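Local coordinates for Acarbose/maltose binding protein GacH (Streptomyces glaucescens, PDB 3K01) that binds acarbose and an acarbose homologue, and probably maltose, as the extracellular solute receptor of an ABC transporter, at residues A[28-36]-A[83-94]; A[102-112]-A[302-313]. One frame throughout, in Å; residues are numbered along the deposited sequence.

Contact 1: A[28-36]-A[83-94]; sequences GTVTFWDTS and GAPDVMRTEVAW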
loop_
_atom_site.group_PDB
_atom_site.type_symbol
_atom_site.label_atom_id
_atom_site.label_comp_id
_atom_site.label_asym_id
_atom_site.label_seq_id
_atom_site.Cartn_x
_atom_site.Cartn_y
_atom_site.Cartn_z
ATOM N N GLY A 28 -25.275 -4.943 -22.664
ATOM C CA GLY A 28 -24.295 -3.980 -23.152
ATOM C C GLY A 28 -22.884 -4.469 -22.893
ATOM O O GLY A 28 -22.665 -5.643 -22.598
ATOM N N THR A 29 -21.934 -3.547 -22.997
ATOM C CA THR A 29 -20.512 -3.872 -22.864
ATOM C C THR A 29 -19.988 -3.283 -21.570
ATOM O O THR A 29 -20.377 -2.177 -21.178
ATOM C CB THR A 29 -19.727 -3.276 -24.035
ATOM O OG1 THR A 29 -20.180 -3.874 -25.254
ATOM C CG2 THR A 29 -18.224 -3.525 -23.894
ATOM N N VAL A 30 -19.134 -4.047 -20.882
ATOM C CA VAL A 30 -18.320 -3.491 -19.790
ATOM C C VAL A 30 -16.857 -3.746 -20.131
ATOM O O VAL A 30 -16.406 -4.893 -20.089
ATOM C CB VAL A 30 -18.662 -4.100 -18.410
ATOM C CG1 VAL A 30 -17.681 -3.567 -17.335
ATOM C CG2 VAL A 30 -20.105 -3.788 -17.998
ATOM N N THR A 31 -16.148 -2.675 -20.478
ATOM C CA THR A 31 -14.707 -2.755 -20.708
ATOM C C THR A 31 -14.005 -2.512 -19.388
ATOM O O THR A 31 -14.243 -1.480 -18.735
ATOM C CB THR A 31 -14.260 -1.756 -21.773
ATOM O OG1 THR A 31 -14.904 -2.100 -23.018
ATOM C CG2 THR A 31 -12.745 -1.797 -21.956
ATOM N N PHE A 32 -13.190 -3.486 -18.983
ATOM C CA PHE A 32 -12.484 -3.443 -17.698
ATOM C C PHE A 32 -10.989 -3.388 -17.938
ATOM O O PHE A 32 -10.446 -4.289 -18.577
ATOM C CB PHE A 32 -12.851 -4.693 -16.873
ATOM C CG PHE A 32 -12.006 -4.907 -15.618
ATOM C CD1 PHE A 32 -11.675 -3.850 -14.759
ATOM C CD2 PHE A 32 -11.578 -6.186 -15.279
ATOM C CE1 PHE A 32 -10.911 -4.060 -13.614
ATOM C CE2 PHE A 32 -10.829 -6.407 -14.147
ATOM C CZ PHE A 32 -10.499 -5.356 -13.299
ATOM N N TRP A 33 -10.330 -2.337 -17.439
ATOM C CA TRP A 33 -8.864 -2.269 -17.474
ATOM C C TRP A 33 -8.287 -2.706 -16.147
ATOM O O TRP A 33 -8.483 -2.047 -15.110
ATOM C CB TRP A 33 -8.396 -0.856 -17.797
ATOM C CG TRP A 33 -8.569 -0.448 -19.234
ATOM C CD1 TRP A 33 -9.218 -1.146 -20.235
ATOM C CD2 TRP A 33 -8.111 0.770 -19.829
ATOM N NE1 TRP A 33 -9.167 -0.429 -21.414
ATOM C CE2 TRP A 33 -8.517 0.756 -21.184
ATOM C CE3 TRP A 33 -7.408 1.882 -19.346
ATOM C CZ2 TRP A 33 -8.208 1.797 -22.066
ATOM C CZ3 TRP A 33 -7.124 2.930 -20.224
ATOM C CH2 TRP A 33 -7.536 2.879 -21.561
ATOM N N ASP A 34 -7.605 -3.855 -16.192
ATOM C CA ASP A 34 -6.941 -4.459 -15.048
ATOM C C ASP A 34 -5.450 -4.170 -15.109
ATOM O O ASP A 34 -4.868 -4.119 -16.190
ATOM C CB ASP A 34 -7.192 -5.964 -15.098
ATOM C CG ASP A 34 -6.512 -6.720 -13.973
ATOM O OD1 ASP A 34 -6.280 -6.148 -12.883
ATOM O OD2 ASP A 34 -6.208 -7.912 -14.205
ATOM N N THR A 35 -4.840 -3.949 -13.952
ATOM C CA THR A 35 -3.389 -3.661 -13.876
ATOM C C THR A 35 -2.618 -4.813 -13.209
ATOM O O THR A 35 -1.426 -4.659 -12.902
ATOM C CB THR A 35 -3.127 -2.451 -13.003
ATOM O OG1 THR A 35 -3.688 -2.730 -11.719
ATOM C CG2 THR A 35 -3.760 -1.194 -13.586
ATOM N N SER A 36 -3.264 -5.944 -12.951
ATOM C CA SER A 36 -2.589 -7.048 -12.282
ATOM C C SER A 36 -1.405 -7.555 -13.121
ATOM O O SER A 36 -1.323 -7.339 -14.342
ATOM C CB SER A 36 -3.583 -8.157 -11.918
ATOM O OG SER A 36 -3.959 -8.882 -13.072
ATOM N N GLY A 83 -12.322 5.896 -26.009
ATOM C CA GLY A 83 -11.538 4.698 -25.718
ATOM C C GLY A 83 -11.311 4.445 -24.235
ATOM O O GLY A 83 -10.535 3.540 -23.882
ATOM N N ALA A 84 -11.967 5.208 -23.358
ATOM C CA ALA A 84 -11.824 4.979 -21.921
ATOM C C ALA A 84 -12.591 3.721 -21.525
ATOM O O ALA A 84 -13.645 3.408 -22.087
ATOM C CB ALA A 84 -12.324 6.176 -21.119
ATOM N N PRO A 85 -12.091 2.992 -20.530
ATOM C CA PRO A 85 -12.800 1.796 -20.073
ATOM C C PRO A 85 -14.043 2.209 -19.310
ATOM O O PRO A 85 -14.147 3.353 -18.871
ATOM C CB PRO A 85 -11.784 1.127 -19.140
ATOM C CG PRO A 85 -11.017 2.300 -18.572
ATOM C CD PRO A 85 -10.869 3.239 -19.736
ATOM N N ASP A 86 -14.980 1.281 -19.143
ATOM C CA ASP A 86 -16.091 1.510 -18.222
ATOM C C ASP A 86 -15.640 1.399 -16.761
ATOM O O ASP A 86 -16.102 2.153 -15.907
ATOM C CB ASP A 86 -17.229 0.543 -18.512
ATOM C CG ASP A 86 -17.723 0.686 -19.913
ATOM O OD1 ASP A 86 -18.325 1.743 -20.203
ATOM O OD2 ASP A 86 -17.448 -0.223 -20.731
ATOM N N VAL A 87 -14.786 0.398 -16.499
ATOM C CA VAL A 87 -14.324 0.129 -15.158
ATOM C C VAL A 87 -12.798 0.119 -15.162
ATOM O O VAL A 87 -12.173 -0.520 -16.004
ATOM C CB VAL A 87 -14.871 -1.208 -14.650
ATOM C CG1 VAL A 87 -14.262 -1.570 -13.283
ATOM C CG2 VAL A 87 -16.415 -1.145 -14.548
ATOM N N MET A 88 -12.228 0.830 -14.196
ATOM C CA MET A 88 -10.762 0.996 -14.118
ATOM C C MET A 88 -10.300 0.478 -12.766
ATOM O O MET A 88 -10.793 0.925 -11.717
ATOM C CB MET A 88 -10.459 2.508 -14.240
ATOM C CG MET A 88 -8.995 2.927 -14.127
ATOM S SD MET A 88 -8.049 2.192 -15.473
ATOM C CE MET A 88 -6.364 2.461 -14.886
ATOM N N ARG A 89 -9.314 -0.424 -12.781
ATOM C CA ARG A 89 -8.650 -0.800 -11.518
ATOM C C ARG A 89 -7.802 0.394 -11.056
ATOM O O ARG A 89 -6.964 0.893 -11.818
ATOM C CB ARG A 89 -7.805 -2.051 -11.679
ATOM C CG ARG A 89 -7.543 -2.713 -10.362
ATOM C CD ARG A 89 -6.414 -3.682 -10.441
ATOM N NE ARG A 89 -6.328 -4.596 -9.308
ATOM C CZ ARG A 89 -5.215 -5.258 -8.986
ATOM N NH1 ARG A 89 -4.110 -5.078 -9.700
ATOM N NH2 ARG A 89 -5.224 -6.107 -7.976
ATOM N N THR A 90 -8.031 0.839 -9.818
ATOM C CA THR A 90 -7.507 2.131 -9.345
ATOM C C THR A 90 -6.686 1.949 -8.088
ATOM O O THR A 90 -7.177 1.443 -7.088
ATOM C CB THR A 90 -8.633 3.163 -9.016
ATOM O OG1 THR A 90 -9.625 2.565 -8.161
ATOM C CG2 THR A 90 -9.301 3.689 -10.285
ATOM N N GLU A 91 -5.410 2.343 -8.123
ATOM C CA GLU A 91 -4.604 2.223 -6.921
ATOM C C GLU A 91 -5.227 3.138 -5.870
ATOM O O GLU A 91 -5.938 4.081 -6.218
ATOM C CB GLU A 91 -3.172 2.615 -7.242
ATOM C CG GLU A 91 -2.140 2.068 -6.286
ATOM C CD GLU A 91 -1.672 3.089 -5.263
ATOM O OE1 GLU A 91 -1.966 4.307 -5.396
ATOM O OE2 GLU A 91 -0.973 2.674 -4.317
ATOM N N VAL A 92 -4.995 2.875 -4.583
ATOM C CA VAL A 92 -5.676 3.666 -3.563
ATOM C C VAL A 92 -5.511 5.187 -3.754
ATOM O O VAL A 92 -6.472 5.939 -3.569
ATOM C CB VAL A 92 -5.315 3.260 -2.128
ATOM C CG1 VAL A 92 -5.871 1.866 -1.781
ATOM C CG2 VAL A 92 -3.800 3.344 -1.834
ATOM N N ALA A 93 -4.317 5.651 -4.109
ATOM C CA ALA A 93 -4.079 7.095 -4.310
ATOM C C ALA A 93 -4.708 7.589 -5.610
ATOM O O ALA A 93 -4.967 8.789 -5.775
ATOM C CB ALA A 93 -2.580 7.412 -4.320
ATOM N N TRP A 94 -4.953 6.684 -6.554
ATOM C CA TRP A 94 -5.476 7.095 -7.858
ATOM C C TRP A 94 -6.952 7.474 -7.769
ATOM O O TRP A 94 -7.439 8.157 -8.672
ATOM C CB TRP A 94 -5.310 6.021 -8.923
ATOM C CG TRP A 94 -3.908 5.655 -9.282
ATOM C CD1 TRP A 94 -2.748 6.123 -8.723
ATOM C CD2 TRP A 94 -3.544 4.657 -10.232
ATOM N NE1 TRP A 94 -1.676 5.477 -9.308
ATOM C CE2 TRP A 94 -2.139 4.579 -10.240
ATOM C CE3 TRP A 94 -4.275 3.822 -11.092
ATOM C CZ2 TRP A 94 -1.444 3.674 -11.060
ATOM C CZ3 TRP A 94 -3.584 2.932 -11.918
ATOM C CH2 TRP A 94 -2.182 2.881 -11.893
HETATM O O HOH W 1 -20.310 0.553 -22.237
HETATM O O HOH W 2 -16.720 -0.144 -23.336
#

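Contact 2: A[102-112]-A[302-313]; sequences GYLAPLDGTPA and VYAGSKNLDASY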
loop_
_atom_site.group_PDB
_atom_site.type_symbol
_atom_site.label_atom_id
_atom_site.label_comp_id
_atom_site.label_asym_id
_atom_site.label_seq_id
_atom_site.Cartn_x
_atom_site.Cartn_y
_atom_site.Cartn_z
ATOM N N GLY A 102 -12.312 14.869 -12.550
ATOM C CA GLY A 102 -13.643 14.683 -13.124
ATOM C C GLY A 102 -13.833 13.371 -13.863
ATOM O O GLY A 102 -14.812 13.198 -14.610
ATOM N N TYR A 103 -12.927 12.405 -13.713
ATOM C CA TYR A 103 -13.008 11.193 -14.535
ATOM C C TYR A 103 -13.714 9.980 -13.912
ATOM O O TYR A 103 -13.855 8.955 -14.598
ATOM C CB TYR A 103 -11.609 10.764 -14.971
ATOM C CG TYR A 103 -10.885 11.706 -15.894
ATOM C CD1 TYR A 103 -11.565 12.597 -16.723
ATOM C CD2 TYR A 103 -9.502 11.657 -15.971
ATOM C CE1 TYR A 103 -10.824 13.464 -17.580
ATOM C CE2 TYR A 103 -8.782 12.488 -16.812
ATOM C CZ TYR A 103 -9.447 13.373 -17.606
ATOM O OH TYR A 103 -8.741 14.220 -18.451
ATOM N N LEU A 104 -14.149 10.099 -12.658
ATOM C CA LEU A 104 -14.835 8.988 -11.990
ATOM C C LEU A 104 -16.289 9.276 -11.708
ATOM O O LEU A 104 -16.632 10.371 -11.250
ATOM C CB LEU A 104 -14.097 8.555 -10.708
ATOM C CG LEU A 104 -12.627 8.145 -10.869
ATOM C CD1 LEU A 104 -12.097 7.618 -9.537
ATOM C CD2 LEU A 104 -12.448 7.120 -11.979
ATOM N N ALA A 105 -17.127 8.276 -11.951
ATOM C CA ALA A 105 -18.550 8.392 -11.611
ATOM C C ALA A 105 -18.749 8.287 -10.109
ATOM O O ALA A 105 -18.179 7.410 -9.463
ATOM C CB ALA A 105 -19.324 7.262 -12.290
ATOM N N PRO A 106 -19.577 9.154 -9.517
ATOM C CA PRO A 106 -19.846 8.970 -8.085
ATOM C C PRO A 106 -20.758 7.766 -7.861
ATOM O O PRO A 106 -21.668 7.515 -8.657
ATOM C CB PRO A 106 -20.578 10.265 -7.711
ATOM C CG PRO A 106 -21.266 10.688 -8.983
ATOM C CD PRO A 106 -20.292 10.320 -10.086
ATOM N N LEU A 107 -20.537 7.039 -6.776
ATOM C CA LEU A 107 -21.219 5.783 -6.556
ATOM C C LEU A 107 -22.233 5.851 -5.428
ATOM O O LEU A 107 -22.983 4.900 -5.227
ATOM C CB LEU A 107 -20.193 4.670 -6.299
ATOM C CG LEU A 107 -19.178 4.416 -7.411
ATOM C CD1 LEU A 107 -18.265 3.245 -7.042
ATOM C CD2 LEU A 107 -19.836 4.142 -8.758
ATOM N N ASP A 108 -22.268 6.948 -4.666
ATOM C CA ASP A 108 -23.287 7.049 -3.599
ATOM C C ASP A 108 -24.667 6.992 -4.188
ATOM O O ASP A 108 -24.926 7.526 -5.259
ATOM C CB ASP A 108 -23.123 8.328 -2.802
ATOM C CG ASP A 108 -21.725 8.489 -2.302
ATOM O OD1 ASP A 108 -21.353 7.832 -1.285
ATOM O OD2 ASP A 108 -20.976 9.176 -3.029
ATOM N N GLY A 109 -25.546 6.269 -3.518
ATOM C CA GLY A 109 -26.916 6.146 -3.991
ATOM C C GLY A 109 -27.001 5.366 -5.284
ATOM O O GLY A 109 -27.929 5.572 -6.071
ATOM N N THR A 110 -26.051 4.456 -5.513
ATOM C CA THR A 110 -26.091 3.546 -6.652
ATOM C C THR A 110 -25.972 2.127 -6.183
ATOM O O THR A 110 -25.483 1.876 -5.076
ATOM C CB THR A 110 -24.972 3.760 -7.688
ATOM O OG1 THR A 110 -23.747 3.180 -7.200
ATOM C CG2 THR A 110 -24.789 5.228 -8.035
ATOM N N PRO A 111 -26.414 1.188 -7.013
ATOM C CA PRO A 111 -26.353 -0.236 -6.668
ATOM C C PRO A 111 -24.914 -0.735 -6.576
ATOM O O PRO A 111 -24.683 -1.882 -6.194
ATOM C CB PRO A 111 -27.066 -0.907 -7.844
ATOM C CG PRO A 111 -28.014 0.127 -8.339
ATOM C CD PRO A 111 -27.323 1.446 -8.143
ATOM N N ALA A 112 -23.886 0.050 -6.911
ATOM C CA ALA A 112 -22.487 -0.421 -6.808
ATOM C C ALA A 112 -22.040 -0.734 -5.381
ATOM O O ALA A 112 -21.159 -1.505 -5.152
ATOM C CB ALA A 112 -21.523 0.598 -7.430
ATOM N N VAL A 302 -15.570 3.410 -11.631
ATOM C CA VAL A 302 -16.357 3.489 -12.852
ATOM C C VAL A 302 -16.017 4.816 -13.524
ATOM O O VAL A 302 -15.997 5.856 -12.867
ATOM C CB VAL A 302 -17.854 3.412 -12.527
ATOM C CG1 VAL A 302 -18.674 3.598 -13.800
ATOM C CG2 VAL A 302 -18.218 2.076 -11.831
ATOM N N TYR A 303 -15.724 4.765 -14.819
ATOM C CA TYR A 303 -15.451 5.970 -15.581
ATOM C C TYR A 303 -16.677 6.867 -15.658
ATOM O O TYR A 303 -17.786 6.413 -15.969
ATOM C CB TYR A 303 -14.968 5.552 -16.954
ATOM C CG TYR A 303 -14.923 6.649 -17.994
ATOM C CD1 TYR A 303 -14.277 7.870 -17.750
ATOM C CD2 TYR A 303 -15.524 6.457 -19.231
ATOM C CE1 TYR A 303 -14.239 8.869 -18.725
ATOM C CE2 TYR A 303 -15.478 7.459 -20.223
ATOM C CZ TYR A 303 -14.838 8.646 -19.948
ATOM O OH TYR A 303 -14.812 9.656 -20.907
ATOM N N ALA A 304 -16.482 8.154 -15.396
ATOM C CA ALA A 304 -17.596 9.118 -15.350
ATOM C C ALA A 304 -18.391 9.139 -16.638
ATOM O O ALA A 304 -19.602 9.340 -16.604
ATOM C CB ALA A 304 -17.079 10.522 -15.026
ATOM N N GLY A 305 -17.717 8.960 -17.772
ATOM C CA GLY A 305 -18.377 9.042 -19.092
ATOM C C GLY A 305 -18.836 7.696 -19.627
ATOM O O GLY A 305 -19.191 7.586 -20.807
ATOM N N SER A 306 -18.864 6.663 -18.784
ATOM C CA SER A 306 -19.306 5.342 -19.234
ATOM C C SER A 306 -20.703 5.403 -19.847
ATOM O O SER A 306 -21.600 6.039 -19.292
ATOM C CB SER A 306 -19.319 4.329 -18.082
ATOM O OG SER A 306 -19.911 3.094 -18.511
ATOM N N LYS A 307 -20.867 4.698 -20.961
ATOM C CA LYS A 307 -22.174 4.526 -21.607
ATOM C C LYS A 307 -22.906 3.308 -21.084
ATOM O O LYS A 307 -23.979 2.946 -21.581
ATOM C CB LYS A 307 -22.007 4.433 -23.132
ATOM C CG LYS A 307 -21.393 5.681 -23.774
ATOM C CD LYS A 307 -22.178 6.942 -23.496
ATOM C CE LYS A 307 -21.698 8.098 -24.378
ATOM N NZ LYS A 307 -22.262 9.402 -23.902
ATOM N N ASN A 308 -22.346 2.674 -20.064
ATOM C CA ASN A 308 -23.022 1.560 -19.454
ATOM C C ASN A 308 -22.869 1.592 -17.947
ATOM O O ASN A 308 -22.311 0.670 -17.323
ATOM C CB ASN A 308 -22.559 0.237 -20.044
ATOM C CG ASN A 308 -23.564 -0.872 -19.790
ATOM O OD1 ASN A 308 -24.561 -0.678 -19.054
ATOM N ND2 ASN A 308 -23.322 -2.035 -20.384
ATOM N N LEU A 309 -23.376 2.653 -17.345
ATOM C CA LEU A 309 -23.225 2.827 -15.906
ATOM C C LEU A 309 -23.879 1.705 -15.142
ATOM O O LEU A 309 -23.305 1.178 -14.187
ATOM C CB LEU A 309 -23.789 4.175 -15.450
ATOM C CG LEU A 309 -22.992 5.406 -15.848
ATOM C CD1 LEU A 309 -23.829 6.641 -15.571
ATOM C CD2 LEU A 309 -21.646 5.483 -15.104
ATOM N N ASP A 310 -25.075 1.300 -15.524
ATOM C CA ASP A 310 -25.762 0.316 -14.720
ATOM C C ASP A 310 -25.029 -1.027 -14.686
ATOM O O ASP A 310 -24.898 -1.646 -13.621
ATOM C CB ASP A 310 -27.221 0.166 -15.171
ATOM C CG ASP A 310 -28.043 1.406 -14.891
ATOM O OD1 ASP A 310 -27.788 2.110 -13.895
ATOM O OD2 ASP A 310 -28.970 1.668 -15.690
ATOM N N ALA A 311 -24.530 -1.478 -15.834
ATOM C CA ALA A 311 -23.798 -2.744 -15.839
ATOM C C ALA A 311 -22.466 -2.592 -15.109
ATOM O O ALA A 311 -22.000 -3.545 -14.487
ATOM C CB ALA A 311 -23.594 -3.261 -17.254
ATOM N N SER A 312 -21.876 -1.397 -15.212
ATOM C CA SER A 312 -20.613 -1.131 -14.521
ATOM C C SER A 312 -20.785 -1.132 -13.010
ATOM O O SER A 312 -19.931 -1.662 -12.299
ATOM C CB SER A 312 -19.982 0.183 -14.989
ATOM O OG SER A 312 -19.702 0.156 -16.374
ATOM N N TYR A 313 -21.881 -0.570 -12.499
ATOM C CA TYR A 313 -22.131 -0.632 -11.060
ATOM C C TYR A 313 -22.188 -2.090 -10.617
ATOM O O TYR A 313 -21.599 -2.469 -9.597
ATOM C CB TYR A 313 -23.482 -0.002 -10.725
ATOM C CG TYR A 313 -23.629 1.479 -11.016
ATOM C CD1 TYR A 313 -22.540 2.356 -10.986
ATOM C CD2 TYR A 313 -24.885 2.008 -11.322
ATOM C CE1 TYR A 313 -22.708 3.717 -11.255
ATOM C CE2 TYR A 313 -25.058 3.353 -11.587
ATOM C CZ TYR A 313 -23.975 4.206 -11.568
ATOM O OH TYR A 313 -24.150 5.545 -11.833
HETATM O O HOH W 3 -16.495 5.203 -9.643
HETATM O O HOH W 4 -22.754 7.723 -11.111
#

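Contact 1: A[28-36]-A[83-94]
With CG of Trp-33 turned away from its carbonyl carbon (chi1 -74°), the indole lies across the ring of Pro-85, whose CD sits 3.5 Å from the centroid of the six-membered ring, almost on its normal: a CH-pi contact over the face. Arg-89 has CG opposite the backbone N (chi1 -159°) and runs extended from CG to NE, a course that carries the guanidinium past the strand end to Thr-35. Strands 28-34 and 87-91 are parallel neighbours in the sheet of a periplasmic-binding-protein fold. Val-87 N bonds Thr-31 O, Trp-33 N bonds Val-87 O, and Arg-89 N bonds Trp-33 O, each near 3.0 Å. Beyond this ladder Asp-86 imitates a strand carbonyl: OD2 takes the N-H of Thr-31 on its anti lone pair, 2.8 Å away and practically straight, while OD1 is bonded to Ser-306. On one face of the sheet Phe-32 CD1 touches Val-87 CG1 at 3.8 Å. At the far end NH1 of Arg-89 donates to Thr-35 OG1 (3.1 Å), in the guanidinium plane; Asp-34 OD1, held in an Asx turn by Ser-36 N, makes a long salt bridge to Arg-89 NE (3.9 Å), well off that plane, while OD2 bonds Tyr-62. NE bonds Gln-138, and Trp-298 adds a cation-pi contact. NE and NH1 are thus fixed by directed bonds to neutral oxygens, while the aspartate probably contributes mainly electrostatic stabilisation.

Contact 2: A[102-112]-A[302-313]
A short two-bond backbone bridge and an aromatic-aliphatic cluster join the loop 102-112, which follows helix 92-100, to the end of strand 293-302 and the start of helix 309-320, on one lobe of the periplasmic-binding-protein fold. Gly-102 closes helix 92-100 with a Schellman motif, and the chain then runs alongside the strand end. Ala-105 N donates to Val-302 O at 2.8 Å, and Ala-304 N to Tyr-103 O at 2.9 Å; both bonds are nearly straight at hydrogen, although the second meets its carbonyl from well above the plane. Between them Leu-104 and Tyr-303 form a single bridge. The methyl of Ala-105 points inward and packs on Val-302 CG1 and, at 4.1 Å, on Leu-309 CD2.

Tyr-313, in the first turns of its helix, carries the other half of the contact. Chi1 of -64° puts its CG beside the backbone N, with one ring face against Thr-110, whose CB is 3.9 Å from the centroid of the Tyr-313 ring and close to the normal. The opposite face lies against Leu-309 O. Leu-107 CD2 and Pro-111 CD both approach the ring obliquely, near CE1 and CD2 respectively. Thr-110 is itself held by two bonds, which fix the rotation of the side chain with CB over the ring: OG1 donates to Leu-107 O, across a type II turn, and accepts from Ala-112 N in an ST turn. At the phenol end one water bridges the segments, 2.7 Å from Tyr-313 OH and 2.7 Å from Pro-106 O.

In the fold
Contact 1 closes before contact 2 opens along the chain, yet their centres are only about 11 Å apart, on the same side of the chain's centre. Strand 293-302 pairs antiparallel with strand 87-91, so its end carries the sheet of contact 1 directly into contact 2; helix 92-100 leads from one contact to the other in sequence. Asp-86 joins the two: its OD1 lies 2.7 Å from Ser-306 OG and its O 2.9 Å from Tyr-303 N, both probable hydrogen bonds. Helix 309-320 packs on Val-30 and Val-87 as well, tying sheet, loop and helix into one lobe of the receptor.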